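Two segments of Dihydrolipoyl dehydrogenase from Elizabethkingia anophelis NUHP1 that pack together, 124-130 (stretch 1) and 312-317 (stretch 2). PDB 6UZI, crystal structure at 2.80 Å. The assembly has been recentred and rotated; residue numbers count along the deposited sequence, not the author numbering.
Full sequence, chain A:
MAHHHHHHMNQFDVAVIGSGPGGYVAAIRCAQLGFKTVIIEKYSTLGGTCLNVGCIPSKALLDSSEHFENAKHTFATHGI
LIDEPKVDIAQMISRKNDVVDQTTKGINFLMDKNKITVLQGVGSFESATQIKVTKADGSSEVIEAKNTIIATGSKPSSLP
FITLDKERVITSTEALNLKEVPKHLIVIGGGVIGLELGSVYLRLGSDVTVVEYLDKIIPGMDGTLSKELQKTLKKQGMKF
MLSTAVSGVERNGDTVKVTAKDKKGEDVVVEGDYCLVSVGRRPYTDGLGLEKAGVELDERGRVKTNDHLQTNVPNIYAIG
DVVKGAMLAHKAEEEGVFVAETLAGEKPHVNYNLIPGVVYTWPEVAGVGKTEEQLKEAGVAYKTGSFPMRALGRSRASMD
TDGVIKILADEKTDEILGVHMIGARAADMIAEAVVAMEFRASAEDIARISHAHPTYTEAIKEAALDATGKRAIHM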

ATOM      1  N   SER A 124       2.964 -40.866  -6.984  1.00 41.42           N
ATOM      2  CA  SER A 124       2.576 -41.317  -8.313  1.00 43.45           C
ATOM      3  C   SER A 124       1.304 -42.143  -8.188  1.00 45.34           C
ATOM      4  O   SER A 124       1.121 -42.877  -7.212  1.00 46.21           O
ATOM      5  CB  SER A 124       3.688 -42.139  -9.005  1.00 38.32           C
ATOM      6  OG  SER A 124       4.145 -43.212  -8.190  1.00 41.68           O
ATOM      7  N   PHE A 125       0.430 -42.016  -9.184  1.00 38.48           N
ATOM      8  CA  PHE A 125      -0.826 -42.753  -9.190  1.00 44.83           C
ATOM      9  C   PHE A 125      -0.580 -44.222  -9.518  1.00 51.25           C
ATOM     10  O   PHE A 125       0.145 -44.548 -10.466  1.00 58.76           O
ATOM     11  CB  PHE A 125      -1.789 -42.160 -10.223  1.00 38.91           C
ATOM     12  CG  PHE A 125      -2.456 -40.894  -9.789  1.00 38.14           C
ATOM     13  CD1 PHE A 125      -2.099 -39.686 -10.362  1.00 37.28           C
ATOM     14  CD2 PHE A 125      -3.449 -40.908  -8.823  1.00 43.97           C
ATOM     15  CE1 PHE A 125      -2.710 -38.509  -9.975  1.00 36.65           C
ATOM     16  CE2 PHE A 125      -4.067 -39.735  -8.426  1.00 37.73           C
ATOM     17  CZ  PHE A 125      -3.697 -38.533  -9.003  1.00 36.87           C
ATOM     18  N   GLU A 126      -1.171 -45.109  -8.722  1.00 41.07           N
ATOM     19  CA  GLU A 126      -1.310 -46.515  -9.083  1.00 47.44           C
ATOM     20  C   GLU A 126      -2.669 -46.816  -9.694  1.00 50.30           C
ATOM     21  O   GLU A 126      -2.786 -47.733 -10.514  1.00 58.07           O
ATOM     22  CB  GLU A 126      -1.082 -47.417  -7.864  1.00 43.76           C
ATOM     23  CG  GLU A 126       0.338 -47.392  -7.326  1.00 54.67           C
ATOM     24  CD  GLU A 126       1.309 -48.158  -8.210  1.00 67.36           C
ATOM     25  OE1 GLU A 126       0.868 -49.097  -8.904  1.00 74.05           O
ATOM     26  OE2 GLU A 126       2.510 -47.816  -8.222  1.00 67.73           O
ATOM     27  N   SER A 127      -3.694 -46.081  -9.283  1.00 45.88           N
ATOM     28  CA  SER A 127      -5.025 -46.140  -9.872  1.00 48.09           C
ATOM     29  C   SER A 127      -5.702 -44.798  -9.616  1.00 47.72           C
ATOM     30  O   SER A 127      -5.055 -43.820  -9.228  1.00 45.73           O
ATOM     31  CB  SER A 127      -5.817 -47.314  -9.291  1.00 43.81           C
ATOM     32  OG  SER A 127      -6.313 -46.990  -8.006  1.00 49.80           O
ATOM     33  N   ALA A 128      -7.015 -44.748  -9.826  1.00 47.60           N
ATOM     34  CA  ALA A 128      -7.731 -43.512  -9.533  1.00 47.30           C
ATOM     35  C   ALA A 128      -7.893 -43.293  -8.045  1.00 52.17           C
ATOM     36  O   ALA A 128      -8.390 -42.240  -7.627  1.00 55.25           O
ATOM     37  CB  ALA A 128      -9.109 -43.520 -10.196  1.00 41.84           C
ATOM     38  N   THR A 129      -7.453 -44.258  -7.245  1.00 51.78           N
ATOM     39  CA  THR A 129      -7.690 -44.241  -5.814  1.00 50.41           C
ATOM     40  C   THR A 129      -6.470 -44.623  -4.985  1.00 56.04           C
ATOM     41  O   THR A 129      -6.436 -44.303  -3.791  1.00 47.04           O
ATOM     42  CB  THR A 129      -8.892 -45.168  -5.541  1.00 47.16           C
ATOM     43  OG1 THR A 129     -10.087 -44.370  -5.495  1.00 45.85           O
ATOM     44  CG2 THR A 129      -8.752 -46.046  -4.292  1.00 52.10           C
ATOM     45  N   GLN A 130      -5.426 -45.185  -5.595  1.00 65.22           N
ATOM     46  CA  GLN A 130      -4.195 -45.548  -4.909  1.00 61.32           C
ATOM     47  C   GLN A 130      -3.054 -44.667  -5.397  1.00 51.53           C
ATOM     48  O   GLN A 130      -2.945 -44.377  -6.593  1.00 44.01           O
ATOM     49  CB  GLN A 130      -3.854 -47.022  -5.133  1.00 64.47           C
ATOM     50  CG  GLN A 130      -4.644 -47.948  -4.234  1.00 72.69           C
ATOM     51  CD  GLN A 130      -5.149 -49.182  -4.944  1.00 79.47           C
ATOM     52  OE1 GLN A 130      -5.601 -49.124  -6.091  1.00 79.15           O
ATOM     53  NE2 GLN A 130      -5.087 -50.313  -4.257  1.00 82.69           N
ATOM     54  N   ASN A 312     -10.997 -35.681 -16.203  1.00 35.26           N
ATOM     55  CA  ASN A 312     -11.911 -36.654 -16.790  1.00 37.92           C
ATOM     56  C   ASN A 312     -12.215 -37.790 -15.817  1.00 42.20           C
ATOM     57  O   ASN A 312     -13.256 -38.449 -15.938  1.00 43.92           O
ATOM     58  CB  ASN A 312     -11.353 -37.193 -18.105  1.00 38.30           C
ATOM     59  CG  ASN A 312      -9.927 -37.676 -17.990  1.00 42.29           C
ATOM     60  OD1 ASN A 312      -9.130 -37.159 -17.210  1.00 50.51           O
ATOM     61  ND2 ASN A 312      -9.609 -38.706 -18.753  1.00 39.12           N
ATOM     62  N   VAL A 313     -11.314 -38.059 -14.880  1.00 41.22           N
ATOM     63  CA  VAL A 313     -11.571 -38.990 -13.784  1.00 46.30           C
ATOM     64  C   VAL A 313     -12.275 -38.219 -12.671  1.00 46.22           C
ATOM     65  O   VAL A 313     -11.657 -37.347 -12.040  1.00 46.62           O
ATOM     66  CB  VAL A 313     -10.265 -39.652 -13.312  1.00 45.72           C
ATOM     67  CG1 VAL A 313     -10.540 -40.730 -12.268  1.00 39.12           C
ATOM     68  CG2 VAL A 313      -9.510 -40.236 -14.525  1.00 34.40           C
ATOM     69  N   PRO A 314     -13.543 -38.528 -12.371  1.00 46.36           N
ATOM     70  CA  PRO A 314     -14.379 -37.586 -11.597  1.00 38.08           C
ATOM     71  C   PRO A 314     -13.886 -37.284 -10.190  1.00 35.05           C
ATOM     72  O   PRO A 314     -14.173 -36.196  -9.673  1.00 32.61           O
ATOM     73  CB  PRO A 314     -15.744 -38.288 -11.557  1.00 36.80           C
ATOM     74  CG  PRO A 314     -15.735 -39.187 -12.746  1.00 47.70           C
ATOM     75  CD  PRO A 314     -14.317 -39.685 -12.848  1.00 47.72           C
ATOM     76  N   ASN A 315     -13.174 -38.201  -9.546  1.00 32.38           N
ATOM     77  CA  ASN A 315     -12.732 -37.998  -8.172  1.00 32.95           C
ATOM     78  C   ASN A 315     -11.379 -37.311  -8.086  1.00 41.96           C
ATOM     79  O   ASN A 315     -10.869 -37.114  -6.978  1.00 45.45           O
ATOM     80  CB  ASN A 315     -12.662 -39.333  -7.425  1.00 32.88           C
ATOM     81  CG  ASN A 315     -11.629 -40.286  -8.028  1.00 42.61           C
ATOM     82  OD1 ASN A 315     -11.702 -40.641  -9.208  1.00 41.99           O
ATOM     83  ND2 ASN A 315     -10.643 -40.671  -7.225  1.00 46.44           N
ATOM     84  N   ILE A 316     -10.773 -36.978  -9.223  1.00 43.67           N
ATOM     85  CA  ILE A 316      -9.464 -36.336  -9.271  1.00 47.13           C
ATOM     86  C   ILE A 316      -9.639 -34.913  -9.791  1.00 41.38           C
ATOM     87  O   ILE A 316     -10.250 -34.695 -10.844  1.00 40.12           O
ATOM     88  CB  ILE A 316      -8.479 -37.138 -10.140  1.00 39.35           C
ATOM     89  CG1 ILE A 316      -8.286 -38.535  -9.543  1.00 37.21           C
ATOM     90  CG2 ILE A 316      -7.157 -36.408 -10.279  1.00 27.59           C
ATOM     91  CD1 ILE A 316      -7.518 -39.490 -10.417  1.00 34.96           C
ATOM     92  N   TYR A 317      -9.126 -33.949  -9.035  1.00 32.55           N
ATOM     93  CA  TYR A 317      -9.150 -32.538  -9.385  1.00 33.64           C
ATOM     94  C   TYR A 317      -7.728 -32.025  -9.562  1.00 37.79           C
ATOM     95  O   TYR A 317      -6.751 -32.666  -9.170  1.00 39.05           O
ATOM     96  CB  TYR A 317      -9.865 -31.719  -8.306  1.00 34.15           C
ATOM     97  CG  TYR A 317     -11.330 -32.040  -8.133  1.00 38.33           C
ATOM     98  CD1 TYR A 317     -11.741 -33.219  -7.517  1.00 38.46           C
ATOM     99  CD2 TYR A 317     -12.309 -31.147  -8.555  1.00 28.19           C
ATOM    100  CE1 TYR A 317     -13.083 -33.508  -7.349  1.00 37.16           C
ATOM    101  CE2 TYR A 317     -13.645 -31.424  -8.391  1.00 29.91           C
ATOM    102  CZ  TYR A 317     -14.032 -32.601  -7.786  1.00 35.81           C
ATOM    103  OH  TYR A 317     -15.375 -32.870  -7.623  1.00 37.93           O
TER

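A loop and a turn meet here, far apart in sequence and joined by a small contact that buries 194 Å² in all. No backbone-to-backbone hydrogen bond links them; even the nearest CA atoms, those of Ala128 and Val313, stand 7.3 Å apart, and side chains, and one backbone carbonyl, bridge the gap.

Each is braced internally. In the first, Glu126 N donates to Gln130 O (2.9 Å), while Ser127 OG accepts from Thr129 N (3.1 Å), holding Ala128 on the bend between them. In the second, a type I turn from Val313 to Ile316 is closed by Ile316 N to Val313 O (3.0 Å).

Ala128 is the bump. Its methyl points toward a shallow hollow lined by Val313, Asn315 and Ile316, with Ala128 CB 3.8 Å from Val313 CG1 and 4.3 Å from Ile316 CD1. The methyl fits among these three residues, and beside it Asn315 ND2 donates to Ala128 O at 2.8 Å, with a nearly straight N-H...O angle of 160°. The amide suits this place because it supplies a donor to the Ala128 carbonyl.

Ile316 extends in the m, t rotamer, placing Ile316 CD1 4.0 Å from Phe125 CE2. This aliphatic tip meets the broad ring obliquely, giving the contact a buried, apolar side beside its single polar link.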